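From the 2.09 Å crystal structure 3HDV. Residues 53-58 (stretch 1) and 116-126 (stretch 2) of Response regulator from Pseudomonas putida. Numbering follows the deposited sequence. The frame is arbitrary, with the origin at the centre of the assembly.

Stretch 1 (53-58) IGLMIT
Stretch 2 116-126: KLLELVNKELK

A β-strand that runs through Leu 55 to Thr 58 packs against a helix that begins before Lys 116 and continues through Glu 124, with phi/psi near -60/-46. Their N-to-C directions make an angle of 157°, close to antiparallel, and the axes come within 9.6 Å, a spacing that aliphatic side chains can fill. Because the directions oppose, moving forward along the strand means moving backward along stretch 2, from Leu 125 through Val 121 to Leu 117. No hydrogen bond crosses between the stretches. The contact is apolar and buries 251 Å², both sides summed.

Ile 53 (phi/psi -55/117, chi1 m, chi2 t) points its CA-to-CB bond away from the helix and is buried without touching it. Gly 54 follows at -109/-4, less extended than the residues after it. It sets the register: Gly 54 CA lies 7.2 Å from Leu 125 CA. With no side chain, it offers backbone alone, and Gly 54 C lies 4.4 Å from Leu 125 CD2. A CB here would still have room, so the contact does not by itself demand glycine.

Leu 55, extended at -155/143, is the center of the interface, losing 79 Å² to stretch 2, more than any other residue. Its CA-to-CB bond points toward the helix, and the t, p rotamer (171°, 67°) carries Leu 55 CD2 to 3.8 Å from Val 121 CG2. The same Leu 55 CD2 is 4.5 Å from Glu 124 CB; Glu 124 (chi1 and chi2 m, m; -83°, -62°) contributes an aliphatic carbon here while its OE1 is hydrogen-bonded elsewhere in the structure. Closer to the backbone, Leu 55 CB lies 4.1 Å from Leu 125 CD2. Leu 125 (-87/3) starts sideways, but its m, t rotamer (-66°, 179°) brings its end nearer the strand. A long, branched side chain suits position 55 because it can meet several residues at once.

Met 56, a selenomethionine at -124/135 (t, t, p), is buried but out of reach of the helix, consistent with the alternation of Leu 55, Met 56 and Ile 57. Ile 57 (-107/126) faces the helix again. It is β-branched, a shape common in strands, and its m, t rotamer (-62°, 167°) extends Ile 57 CD1 to 4.1 Å from Leu 117 CD1 and 4.3 Å from Val 121 CG2. Leu 117 (t, p) leaves its backbone sideways but brings a buried apolar end nearer to meet it. Val 121 (chi1 171°) also leaves sideways; CG2 lies near both Leu 55 and Ile 57, and Val 121 CG1 also lies 3.9 Å from Leu 55 CD2. Thr 58 (-135/146, chi1 t) is again out of reach.

Leu 117, Val 121 and Leu 125 recur every four residues, linked by Val 121 N to Leu 117 O at 2.9 Å and Leu 125 N to Val 121 O at 2.8 Å. Lys 126, at 46/56, leaves the helical conformation in a Schellman motif, with a weak bond from Lys 126 N to Lys 123 O at 3.3 Å.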

ATOM      1  N   ILE B  53      11.837 -13.582  -9.157  1.00 33.80           N
ATOM      2  CA  ILE B  53      12.104 -12.378  -8.337  1.00 33.11           C
ATOM      3  C   ILE B  53      13.462 -11.767  -8.722  1.00 34.13           C
ATOM      4  O   ILE B  53      14.506 -12.404  -8.580  1.00 35.94           O
ATOM      5  CB  ILE B  53      12.027 -12.680  -6.828  1.00 32.54           C
ATOM      6  CG1 ILE B  53      10.606 -13.178  -6.478  1.00 29.82           C
ATOM      7  CG2 ILE B  53      12.534 -11.453  -5.982  1.00 28.05           C
ATOM      8  CD1 ILE B  53      10.560 -13.817  -5.087  1.00 28.76           C
ATOM      9  N   GLY B  54      13.464 -10.535  -9.231  1.00 33.97           N
ATOM     10  CA  GLY B  54      14.756  -9.888  -9.545  1.00 33.42           C
ATOM     11  C   GLY B  54      15.139  -8.757  -8.613  1.00 34.17           C
ATOM     12  O   GLY B  54      16.253  -8.197  -8.723  1.00 34.07           O
ATOM     13  N   LEU B  55      14.233  -8.419  -7.684  1.00 32.87           N
ATOM     14  CA  LEU B  55      14.503  -7.312  -6.746  1.00 32.74           C
ATOM     15  C   LEU B  55      13.694  -7.521  -5.477  1.00 30.94           C
ATOM     16  O   LEU B  55      12.564  -7.950  -5.534  1.00 29.27           O
ATOM     17  CB  LEU B  55      14.157  -5.927  -7.395  1.00 32.38           C
ATOM     18  CG  LEU B  55      14.139  -4.606  -6.602  1.00 33.73           C
ATOM     19  CD1 LEU B  55      15.526  -4.217  -6.124  1.00 37.38           C
ATOM     20  CD2 LEU B  55      13.654  -3.500  -7.489  1.00 36.02           C
HETATM   21  N   MSE B  56      14.279  -7.183  -4.332  1.00 30.36           N
HETATM   22  CA  MSE B  56      13.508  -7.240  -3.100  1.00 30.23           C
HETATM   23  C   MSE B  56      13.535  -5.864  -2.413  1.00 27.90           C
HETATM   24  O   MSE B  56      14.593  -5.252  -2.289  1.00 26.82           O
HETATM   25  CB  MSE B  56      14.133  -8.265  -2.180  1.00 27.95           C
HETATM   26  CG  MSE B  56      13.324  -8.569  -0.961  1.00 30.36           C
HETATM   27 SE   MSE B  56      14.326  -9.762   0.245  1.00 39.95          SE
HETATM   28  CE  MSE B  56      15.635  -8.504   1.008  1.00 27.14           C
ATOM     29  N   ILE B  57      12.372  -5.441  -1.953  1.00 26.60           N
ATOM     30  CA  ILE B  57      12.222  -4.264  -1.099  1.00 28.27           C
ATOM     31  C   ILE B  57      11.904  -4.741   0.310  1.00 27.56           C
ATOM     32  O   ILE B  57      10.973  -5.504   0.494  1.00 28.95           O
ATOM     33  CB  ILE B  57      11.085  -3.320  -1.577  1.00 27.23           C
ATOM     34  CG1 ILE B  57      11.429  -2.812  -2.992  1.00 28.75           C
ATOM     35  CG2 ILE B  57      10.887  -2.121  -0.543  1.00 27.50           C
ATOM     36  CD1 ILE B  57      10.277  -2.167  -3.661  1.00 29.58           C
ATOM     37  N   THR B  58      12.680  -4.293   1.287  1.00 27.19           N
ATOM     38  CA  THR B  58      12.456  -4.694   2.659  1.00 26.96           C
ATOM     39  C   THR B  58      12.513  -3.573   3.699  1.00 26.52           C
ATOM     40  O   THR B  58      13.257  -2.603   3.552  1.00 25.63           O
ATOM     41  CB  THR B  58      13.420  -5.858   3.087  1.00 27.57           C
ATOM     42  OG1 THR B  58      12.992  -6.384   4.349  1.00 25.85           O
ATOM     43  CG2 THR B  58      14.848  -5.358   3.247  1.00 26.51           C
ATOM     44  N   LYS B 116      11.163   8.650  -6.107  1.00 36.56           N
ATOM     45  CA  LYS B 116      12.553   8.149  -6.030  1.00 37.24           C
ATOM     46  C   LYS B 116      12.611   6.613  -6.009  1.00 36.26           C
ATOM     47  O   LYS B 116      13.465   5.986  -6.679  1.00 36.22           O
ATOM     48  CB  LYS B 116      13.260   8.683  -4.791  1.00 37.47           C
ATOM     49  CG  LYS B 116      14.726   8.199  -4.595  1.00 39.69           C
ATOM     50  CD  LYS B 116      15.191   8.513  -3.151  1.00 39.54           C
ATOM     51  CE  LYS B 116      16.744   8.484  -2.989  1.00 44.09           C
ATOM     52  NZ  LYS B 116      17.166   8.977  -1.595  1.00 45.15           N
ATOM     53  N   LEU B 117      11.725   6.002  -5.225  1.00 35.00           N
ATOM     54  CA  LEU B 117      11.640   4.516  -5.220  1.00 34.12           C
ATOM     55  C   LEU B 117      11.460   3.926  -6.626  1.00 32.91           C
ATOM     56  O   LEU B 117      12.162   2.991  -7.007  1.00 31.49           O
ATOM     57  CB  LEU B 117      10.521   4.008  -4.294  1.00 32.74           C
ATOM     58  CG  LEU B 117      10.367   2.479  -4.157  1.00 33.57           C
ATOM     59  CD1 LEU B 117      11.661   1.705  -3.706  1.00 33.26           C
ATOM     60  CD2 LEU B 117       9.209   2.176  -3.152  1.00 34.97           C
ATOM     61  N   LEU B 118      10.492   4.449  -7.365  1.00 33.66           N
ATOM     62  CA  LEU B 118      10.220   3.955  -8.692  1.00 36.42           C
ATOM     63  C   LEU B 118      11.445   4.127  -9.638  1.00 36.67           C
ATOM     64  O   LEU B 118      11.789   3.223 -10.425  1.00 36.41           O
ATOM     65  CB  LEU B 118       8.935   4.607  -9.216  1.00 36.32           C
ATOM     66  CG  LEU B 118       8.364   4.117 -10.540  1.00 40.03           C
ATOM     67  CD1 LEU B 118       7.690   2.709 -10.408  1.00 35.72           C
ATOM     68  CD2 LEU B 118       7.432   5.239 -11.263  1.00 39.94           C
ATOM     69  N   GLU B 119      12.141   5.258  -9.527  1.00 37.92           N
ATOM     70  CA  GLU B 119      13.382   5.479 -10.307  1.00 39.17           C
ATOM     71  C   GLU B 119      14.407   4.387 -10.034  1.00 38.50           C
ATOM     72  O   GLU B 119      14.956   3.812 -10.963  1.00 38.36           O
ATOM     73  CB  GLU B 119      13.991   6.839  -9.971  1.00 40.35           C
ATOM     74  CG  GLU B 119      13.283   7.976 -10.649  1.00 45.87           C
ATOM     75  CD  GLU B 119      13.858   9.336 -10.282  1.00 55.96           C
ATOM     76  OE1 GLU B 119      13.056  10.314 -10.246  1.00 59.24           O
ATOM     77  OE2 GLU B 119      15.091   9.425 -10.014  1.00 58.28           O
ATOM     78  N   LEU B 120      14.653   4.091  -8.751  1.00 38.11           N
ATOM     79  CA  LEU B 120      15.541   2.982  -8.367  1.00 37.96           C
ATOM     80  C   LEU B 120      15.074   1.633  -8.891  1.00 38.05           C
ATOM     81  O   LEU B 120      15.886   0.873  -9.384  1.00 38.50           O
ATOM     82  CB  LEU B 120      15.719   2.901  -6.850  1.00 37.84           C
ATOM     83  CG  LEU B 120      16.260   4.116  -6.124  1.00 39.48           C
ATOM     84  CD1 LEU B 120      16.116   3.907  -4.593  1.00 39.69           C
ATOM     85  CD2 LEU B 120      17.712   4.435  -6.527  1.00 43.26           C
ATOM     86  N   VAL B 121      13.779   1.336  -8.779  1.00 37.82           N
ATOM     87  CA  VAL B 121      13.224   0.064  -9.276  1.00 39.14           C
ATOM     88  C   VAL B 121      13.358  -0.110 -10.810  1.00 39.95           C
ATOM     89  O   VAL B 121      13.858  -1.142 -11.299  1.00 39.72           O
ATOM     90  CB  VAL B 121      11.733  -0.119  -8.839  1.00 38.71           C
ATOM     91  CG1 VAL B 121      11.130  -1.296  -9.535  1.00 39.84           C
ATOM     92  CG2 VAL B 121      11.628  -0.274  -7.323  1.00 37.23           C
ATOM     93  N   ASN B 122      12.901   0.898 -11.549  1.00 40.67           N
ATOM     94  CA  ASN B 122      13.036   0.948 -13.016  1.00 42.19           C
ATOM     95  C   ASN B 122      14.474   0.769 -13.481  1.00 43.20           C
ATOM     96  O   ASN B 122      14.738  -0.026 -14.399  1.00 43.81           O
ATOM     97  CB  ASN B 122      12.449   2.262 -13.553  1.00 41.46           C
ATOM     98  CG  ASN B 122      10.921   2.254 -13.557  1.00 41.66           C
ATOM     99  OD1 ASN B 122      10.314   1.198 -13.548  1.00 41.51           O
ATOM    100  ND2 ASN B 122      10.299   3.436 -13.590  1.00 41.20           N
ATOM    101  N   LYS B 123      15.401   1.460 -12.813  1.00 43.43           N
ATOM    102  CA  LYS B 123      16.817   1.349 -13.111  1.00 45.70           C
ATOM    103  C   LYS B 123      17.376  -0.046 -12.856  1.00 46.01           C
ATOM    104  O   LYS B 123      18.091  -0.606 -13.708  1.00 46.23           O
ATOM    105  CB  LYS B 123      17.600   2.419 -12.334  1.00 46.40           C
ATOM    106  CG  LYS B 123      19.127   2.316 -12.453  1.00 49.97           C
ATOM    107  CD  LYS B 123      19.769   3.667 -12.123  1.00 55.75           C
ATOM    108  CE  LYS B 123      21.272   3.542 -11.830  1.00 60.97           C
ATOM    109  NZ  LYS B 123      21.854   4.846 -11.330  1.00 62.49           N
ATOM    110  N   GLU B 124      17.084  -0.612 -11.686  1.00 46.08           N
ATOM    111  CA  GLU B 124      17.529  -1.966 -11.373  1.00 47.19           C
ATOM    112  C   GLU B 124      16.927  -3.016 -12.284  1.00 48.02           C
ATOM    113  O   GLU B 124      17.607  -3.955 -12.679  1.00 48.46           O
ATOM    114  CB  GLU B 124      17.235  -2.335  -9.923  1.00 47.03           C
ATOM    115  CG  GLU B 124      18.270  -1.834  -8.941  1.00 46.86           C
ATOM    116  CD  GLU B 124      19.670  -2.410  -9.173  1.00 47.14           C
ATOM    117  OE1 GLU B 124      19.878  -3.639  -9.159  1.00 48.14           O
ATOM    118  OE2 GLU B 124      20.589  -1.615  -9.321  1.00 48.47           O
ATOM    119  N   LEU B 125      15.658  -2.849 -12.615  1.00 49.40           N
ATOM    120  CA  LEU B 125      14.951  -3.807 -13.448  1.00 52.23           C
ATOM    121  C   LEU B 125      15.100  -3.550 -14.958  1.00 53.80           C
ATOM    122  O   LEU B 125      14.485  -4.263 -15.775  1.00 54.56           O
ATOM    123  CB  LEU B 125      13.468  -3.839 -13.072  1.00 51.92           C
ATOM    124  CG  LEU B 125      13.076  -4.352 -11.672  1.00 52.23           C
ATOM    125  CD1 LEU B 125      11.558  -4.280 -11.507  1.00 51.58           C
ATOM    126  CD2 LEU B 125      13.593  -5.762 -11.408  1.00 50.66           C
ATOM    127  N   LYS B 126      15.900  -2.535 -15.304  1.00 55.22           N
ATOM    128  CA  LYS B 126      16.059  -2.005 -16.670  1.00 56.89           C
ATOM    129  C   LYS B 126      14.730  -1.792 -17.407  1.00 57.67           C
ATOM    130  O   LYS B 126      14.521  -2.331 -18.485  1.00 58.23           O
ATOM    131  CB  LYS B 126      17.023  -2.884 -17.466  1.00 57.18           C
ATOM    132  CG  LYS B 126      18.313  -3.192 -16.699  1.00 59.66           C
ATOM    133  CD  LYS B 126      19.036  -4.411 -17.269  1.00 64.69           C
ATOM    134  CE  LYS B 126      20.007  -5.020 -16.227  1.00 68.09           C
ATOM    135  NZ  LYS B 126      19.339  -6.027 -15.299  1.00 69.37           N
TER